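Local coordinates for putative uncharacterized protein (PDB 2ZQ5) that probably transfers sulfo groups to an acceptor substrate, as a mycobacterial member of the sulfotransferase family with its P-loop-type fold, at residues R72-S77 with A125-P130; Q176-S181 with C210-N215. All coordinates share one frame; numbering follows the deposited sequence.

Interaction 1: R72-S77 with A125-P130; sequences RLLSQS and AEYPQP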
loop_
_atom_site.group_PDB
_atom_site.type_symbol
_atom_site.label_atom_id
_atom_site.label_comp_id
_atom_site.label_asym_id
_atom_site.label_seq_id
_atom_site.Cartn_x
_atom_site.Cartn_y
_atom_site.Cartn_z
ATOM N N ARG A 72 -12.853 -7.258 -2.217
ATOM C CA ARG A 72 -13.307 -7.903 -0.993
ATOM C C ARG A 72 -14.122 -9.146 -1.367
ATOM O O ARG A 72 -13.922 -10.227 -0.809
ATOM C CB ARG A 72 -14.170 -6.936 -0.175
ATOM C CG ARG A 72 -14.528 -7.461 1.199
ATOM C CD ARG A 72 -15.504 -6.546 1.939
ATOM N NE ARG A 72 -15.821 -7.117 3.244
ATOM C CZ ARG A 72 -15.056 -6.996 4.325
ATOM N NH1 ARG A 72 -13.925 -6.302 4.275
ATOM N NH2 ARG A 72 -15.396 -7.615 5.446
ATOM N N LEU A 73 -15.034 -8.986 -2.322
ATOM C CA LEU A 73 -15.869 -10.093 -2.785
ATOM C C LEU A 73 -15.032 -11.219 -3.384
ATOM O O LEU A 73 -15.307 -12.394 -3.142
ATOM C CB LEU A 73 -16.871 -9.605 -3.836
ATOM C CG LEU A 73 -18.046 -8.750 -3.356
ATOM C CD1 LEU A 73 -18.730 -8.106 -4.554
ATOM C CD2 LEU A 73 -19.026 -9.610 -2.563
ATOM N N LEU A 74 -14.019 -10.862 -4.170
ATOM C CA LEU A 74 -13.159 -11.860 -4.797
ATOM C C LEU A 74 -12.390 -12.670 -3.759
ATOM O O LEU A 74 -12.256 -13.885 -3.895
ATOM C CB LEU A 74 -12.177 -11.196 -5.771
ATOM C CG LEU A 74 -12.799 -10.568 -7.026
ATOM C CD1 LEU A 74 -11.736 -9.798 -7.799
ATOM C CD2 LEU A 74 -13.415 -11.650 -7.902
ATOM N N SER A 75 -11.885 -12.007 -2.724
ATOM C CA SER A 75 -11.153 -12.715 -1.674
ATOM C C SER A 75 -12.077 -13.654 -0.904
ATOM O O SER A 75 -11.714 -14.795 -0.621
ATOM C CB SER A 75 -10.502 -11.726 -0.700
ATOM O OG SER A 75 -9.299 -11.196 -1.232
ATOM N N GLN A 76 -13.270 -13.174 -0.563
ATOM C CA GLN A 76 -14.232 -13.987 0.177
ATOM C C GLN A 76 -14.548 -15.263 -0.602
ATOM O O GLN A 76 -14.585 -16.360 -0.037
ATOM C CB GLN A 76 -15.517 -13.194 0.426
ATOM C CG GLN A 76 -16.533 -13.912 1.304
ATOM C CD GLN A 76 -15.944 -14.348 2.630
ATOM O OE1 GLN A 76 -15.335 -13.551 3.343
ATOM N NE2 GLN A 76 -16.122 -15.622 2.969
ATOM N N SER A 77 -14.768 -15.115 -1.903
ATOM C CA SER A 77 -15.066 -16.259 -2.756
ATOM C C SER A 77 -13.855 -17.179 -2.872
ATOM O O SER A 77 -13.990 -18.404 -2.855
ATOM C CB SER A 77 -15.491 -15.785 -4.147
ATOM O OG SER A 77 -15.837 -16.887 -4.972
ATOM N N ALA A 125 -3.126 -9.003 -6.517
ATOM C CA ALA A 125 -3.660 -8.049 -5.550
ATOM C C ALA A 125 -4.978 -7.522 -6.117
ATOM O O ALA A 125 -5.914 -7.223 -5.376
ATOM C CB ALA A 125 -2.679 -6.905 -5.341
ATOM N N GLU A 126 -5.044 -7.409 -7.441
ATOM C CA GLU A 126 -6.255 -6.935 -8.104
ATOM C C GLU A 126 -7.288 -8.055 -8.150
ATOM O O GLU A 126 -8.492 -7.802 -8.113
ATOM C CB GLU A 126 -5.946 -6.482 -9.535
ATOM C CG GLU A 126 -5.113 -5.212 -9.658
ATOM C CD GLU A 126 -5.924 -3.943 -9.458
ATOM O OE1 GLU A 126 -7.170 -4.017 -9.498
ATOM O OE2 GLU A 126 -5.314 -2.866 -9.276
ATOM N N TYR A 127 -6.809 -9.293 -8.224
ATOM C CA TYR A 127 -7.689 -10.453 -8.297
ATOM C C TYR A 127 -7.157 -11.580 -7.403
ATOM O O TYR A 127 -6.539 -12.533 -7.882
ATOM C CB TYR A 127 -7.772 -10.921 -9.751
ATOM C CG TYR A 127 -9.029 -11.676 -10.098
ATOM C CD1 TYR A 127 -9.899 -11.199 -11.077
ATOM C CD2 TYR A 127 -9.339 -12.880 -9.470
ATOM C CE1 TYR A 127 -11.046 -11.905 -11.426
ATOM C CE2 TYR A 127 -10.485 -13.595 -9.810
ATOM C CZ TYR A 127 -11.331 -13.101 -10.790
ATOM O OH TYR A 127 -12.458 -13.812 -11.139
ATOM N N PRO A 128 -7.396 -11.480 -6.086
ATOM C CA PRO A 128 -6.943 -12.479 -5.113
ATOM C C PRO A 128 -7.264 -13.918 -5.506
ATOM O O PRO A 128 -8.411 -14.254 -5.816
ATOM C CB PRO A 128 -7.650 -12.050 -3.832
ATOM C CG PRO A 128 -7.695 -10.558 -3.978
ATOM C CD PRO A 128 -8.136 -10.398 -5.413
ATOM N N GLN A 129 -6.235 -14.758 -5.478
ATOM C CA GLN A 129 -6.347 -16.167 -5.837
ATOM C C GLN A 129 -4.980 -16.802 -5.631
ATOM O O GLN A 129 -3.978 -16.101 -5.500
ATOM C CB GLN A 129 -6.728 -16.298 -7.311
ATOM C CG GLN A 129 -5.690 -15.681 -8.241
ATOM C CD GLN A 129 -6.124 -15.649 -9.689
ATOM O OE1 GLN A 129 -6.168 -16.678 -10.363
ATOM N NE2 GLN A 129 -6.451 -14.459 -10.177
ATOM N N PRO A 130 -4.916 -18.140 -5.589
ATOM C CA PRO A 130 -3.613 -18.780 -5.405
ATOM C C PRO A 130 -2.724 -18.464 -6.611
ATOM O O PRO A 130 -3.167 -18.548 -7.757
ATOM C CB PRO A 130 -3.967 -20.263 -5.321
ATOM C CG PRO A 130 -5.343 -20.244 -4.717
ATOM C CD PRO A 130 -6.007 -19.127 -5.477
HETATM O O HOH W 1 -11.314 -14.838 -6.374
#
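An apolar helix-to-loop contact joins the long helix 55-81 to the chain as it leaves the short helix 122-126, on a partly buried flank of the domain. Leu74 carries most of it. Its CG, anti to the carbonyl carbon (chi1 -67°), turns toward the loop, and chi2 (173°) sets the two methyls over the Tyr127 ring. CD1 sits over the face of the Tyr127 ring, 4.0 Å from the ring centroid and 12° off the normal, a CH-pi contact; CD2 lies over the same ring farther out, 3.8 Å from Tyr127 CZ. Leucine and tyrosine cross at about a right angle. Nearer the backbone, Leu74 CB meets Pro128 CD at 4.1 Å, and Ser75 OG lies 3.2 Å from Pro128 CB, while that hydroxyl makes its hydrogen bonds elsewhere, with Asn215 and Gln180. One water bridges the backbones, donating to Leu74 O (2.8 Å) and to Pro128 O (3.0 Å). On the far side of the loop, Gln129 NE2 bonds back to a lone pair of Tyr127 O at 3.0 Å. Tyr127, first to leave helical geometry, and Pro128 thus lie against helix 55-81 as loop-on-helix packing in the helical layer of the sulfotransferase alpha/beta fold.

Interaction 2: Q176-S181 with C210-N215; sequences QLLRQS and CRHRRN
Gln180 and Arg211 meet at about a right angle, the amide plane turned 68° from the guanidinium. Arg211, with CG anti to its backbone N (chi1 -170°) and the chain extended to NE, presents its side edge, so that NE and NH2 both grip Gln180 OE1, at 2.8 Å from NE and 3.0 Å from NH2. The carbonyl oxygen lies close to the guanidinium plane, and NE uses one of its lone pairs. Asn215 comes tip to tip with the same glutamine, the two amides nearly perpendicular, and its ND2 adds a weak bond to OE1 at 3.3 Å. Three N-H groups thus converge on one buried oxygen, which would polarise the Gln180 amide; Ser75 OG takes up both Gln180 NE2 and Asn215 OD1. These residues join helix 206-219 to the 3-10 turn that follows helix 175-178, among the helices that surround the parallel 2-3-1-4-5 sheet of this P-loop-type sulfotransferase fold. Alongside the polar cluster, Leu177 slides past Asn215 in the opposite direction, CD2 lying 3.9 Å from Asn215 CB, and crosses His212 at about a right angle, CD1 lying 3.9 Å from His212 CD2. Leu178 CD2 reaches His212 CB obliquely. The imidazole bonds through ND1 to Tyr246, while its buried NE2 finds no polar partner in the model. A water links Leu177 O, to which it donates, with Asn215 ND2.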
loop_
_atom_site.group_PDB
_atom_site.type_symbol
_atom_site.label_atom_id
_atom_site.label_comp_id
_atom_site.label_asym_id
_atom_site.label_seq_id
_atom_site.Cartn_x
_atom_site.Cartn_y
_atom_site.Cartn_z
ATOM N N GLN A 176 -3.294 -2.395 -1.482
ATOM C CA GLN A 176 -4.149 -3.085 -2.442
ATOM C C GLN A 176 -4.957 -4.176 -1.749
ATOM O O GLN A 176 -6.007 -4.585 -2.240
ATOM C CB GLN A 176 -3.314 -3.674 -3.579
ATOM C CG GLN A 176 -2.896 -2.638 -4.609
ATOM C CD GLN A 176 -3.937 -2.437 -5.699
ATOM O OE1 GLN A 176 -5.140 -2.393 -5.435
ATOM N NE2 GLN A 176 -3.473 -2.305 -6.935
ATOM N N LEU A 177 -4.458 -4.649 -0.610
ATOM C CA LEU A 177 -5.171 -5.657 0.165
ATOM C C LEU A 177 -5.966 -4.991 1.281
ATOM O O LEU A 177 -7.134 -5.310 1.486
ATOM C CB LEU A 177 -4.206 -6.677 0.778
ATOM C CG LEU A 177 -3.451 -7.601 -0.177
ATOM C CD1 LEU A 177 -2.503 -8.469 0.623
ATOM C CD2 LEU A 177 -4.434 -8.470 -0.963
ATOM N N LEU A 178 -5.334 -4.056 1.990
ATOM C CA LEU A 178 -5.982 -3.364 3.101
ATOM C C LEU A 178 -7.212 -2.557 2.683
ATOM O O LEU A 178 -8.105 -2.308 3.501
ATOM C CB LEU A 178 -4.967 -2.463 3.814
ATOM C CG LEU A 178 -3.801 -3.206 4.479
ATOM C CD1 LEU A 178 -2.701 -2.223 4.822
ATOM C CD2 LEU A 178 -4.280 -3.941 5.724
ATOM N N ARG A 179 -7.267 -2.153 1.417
ATOM C CA ARG A 179 -8.416 -1.395 0.932
ATOM C C ARG A 179 -9.688 -2.228 1.081
ATOM O O ARG A 179 -10.785 -1.681 1.151
ATOM C CB ARG A 179 -8.231 -0.998 -0.539
ATOM C CG ARG A 179 -8.149 -2.186 -1.483
ATOM C CD ARG A 179 -8.049 -1.794 -2.953
ATOM N NE ARG A 179 -7.803 -2.987 -3.759
ATOM C CZ ARG A 179 -8.180 -3.150 -5.023
ATOM N NH1 ARG A 179 -8.841 -2.194 -5.663
ATOM N NH2 ARG A 179 -7.891 -4.285 -5.647
ATOM N N GLN A 180 -9.542 -3.549 1.129
ATOM C CA GLN A 180 -10.705 -4.423 1.279
ATOM C C GLN A 180 -11.445 -4.121 2.583
ATOM O O GLN A 180 -12.659 -4.322 2.677
ATOM C CB GLN A 180 -10.280 -5.898 1.261
ATOM C CG GLN A 180 -9.803 -6.398 -0.091
ATOM C CD GLN A 180 -9.603 -7.904 -0.118
ATOM O OE1 GLN A 180 -10.099 -8.624 0.752
ATOM N NE2 GLN A 180 -8.888 -8.389 -1.125
ATOM N N SER A 181 -10.701 -3.629 3.575
ATOM C CA SER A 181 -11.244 -3.278 4.890
ATOM C C SER A 181 -11.484 -1.773 5.007
ATOM O O SER A 181 -11.920 -1.286 6.054
ATOM C CB SER A 181 -10.261 -3.684 5.991
ATOM O OG SER A 181 -9.931 -5.058 5.924
ATOM N N CYS A 210 -5.303 -8.899 10.151
ATOM C CA CYS A 210 -5.661 -10.305 10.189
ATOM C C CYS A 210 -6.208 -10.699 8.814
ATOM O O CYS A 210 -5.941 -11.798 8.317
ATOM C CB CYS A 210 -6.704 -10.545 11.276
ATOM S SG CYS A 210 -5.994 -10.627 12.936
ATOM N N ARG A 211 -6.962 -9.799 8.190
ATOM C CA ARG A 211 -7.503 -10.081 6.865
ATOM C C ARG A 211 -6.354 -10.093 5.849
ATOM O O ARG A 211 -6.327 -10.908 4.924
ATOM C CB ARG A 211 -8.550 -9.035 6.477
ATOM C CG ARG A 211 -9.310 -9.411 5.221
ATOM C CD ARG A 211 -10.182 -8.283 4.705
ATOM N NE ARG A 211 -10.840 -8.685 3.464
ATOM C CZ ARG A 211 -11.959 -9.401 3.407
ATOM N NH1 ARG A 211 -12.566 -9.787 4.522
ATOM N NH2 ARG A 211 -12.452 -9.763 2.230
ATOM N N HIS A 212 -5.407 -9.179 6.032
ATOM C CA HIS A 212 -4.229 -9.082 5.175
ATOM C C HIS A 212 -3.533 -10.449 5.179
ATOM O O HIS A 212 -3.181 -10.986 4.128
ATOM C CB HIS A 212 -3.327 -7.967 5.734
ATOM C CG HIS A 212 -2.010 -7.804 5.036
ATOM N ND1 HIS A 212 -0.897 -8.550 5.362
ATOM C CD2 HIS A 212 -1.602 -6.911 4.102
ATOM C CE1 HIS A 212 0.139 -8.120 4.665
ATOM N NE2 HIS A 212 -0.262 -7.124 3.894
ATOM N N ARG A 213 -3.371 -11.024 6.366
ATOM C CA ARG A 213 -2.725 -12.327 6.505
ATOM C C ARG A 213 -3.511 -13.441 5.809
ATOM O O ARG A 213 -2.918 -14.309 5.164
ATOM C CB ARG A 213 -2.531 -12.658 7.987
ATOM C CG ARG A 213 -1.879 -14.004 8.234
ATOM C CD ARG A 213 -1.441 -14.145 9.683
ATOM N NE ARG A 213 -0.960 -15.494 9.967
ATOM C CZ ARG A 213 -1.756 -16.553 10.082
ATOM N NH1 ARG A 213 -3.068 -16.416 9.943
ATOM N NH2 ARG A 213 -1.243 -17.751 10.335
ATOM N N ARG A 214 -4.836 -13.425 5.941
ATOM C CA ARG A 214 -5.665 -14.431 5.284
ATOM C C ARG A 214 -5.456 -14.342 3.776
ATOM O O ARG A 214 -5.471 -15.355 3.078
ATOM C CB ARG A 214 -7.147 -14.223 5.613
ATOM C CG ARG A 214 -7.530 -14.519 7.054
ATOM C CD ARG A 214 -9.045 -14.532 7.203
ATOM N NE ARG A 214 -9.655 -15.507 6.301
ATOM C CZ ARG A 214 -10.965 -15.678 6.152
ATOM N NH1 ARG A 214 -11.819 -14.939 6.847
ATOM N NH2 ARG A 214 -11.422 -16.592 5.307
ATOM N N ASN A 215 -5.268 -13.127 3.268
ATOM C CA ASN A 215 -5.033 -12.962 1.843
ATOM C C ASN A 215 -3.645 -13.459 1.442
ATOM O O ASN A 215 -3.474 -13.992 0.345
ATOM C CB ASN A 215 -5.246 -11.505 1.424
ATOM C CG ASN A 215 -6.679 -11.241 0.999
ATOM O OD1 ASN A 215 -7.231 -11.975 0.174
ATOM N ND2 ASN A 215 -7.291 -10.199 1.553
HETATM O O HOH W 2 -7.072 -7.662 3.034
#

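How the interactions relate
From the N terminus, helix 55-81 comes first, and interaction 1 closes when the chain, having passed through strands 94-97 and 117-119 and the helix between them, leaves helix 122-126. Interaction 2 then opens at helix 175-178 and closes on helix 206-219, so the two loops follow in series, neither nested nor crossed. In space they meet, with centres about 10 Å apart. Ser75 OG of the first lies 2.6 Å from Asn215 OD1 and 2.8 Å from Gln180 NE2 of the second, both probable hydrogen bonds, and Arg72 packs against Arg211. Helix 55-81 is thereby tied to both halves of interaction 2 on one side of the domain.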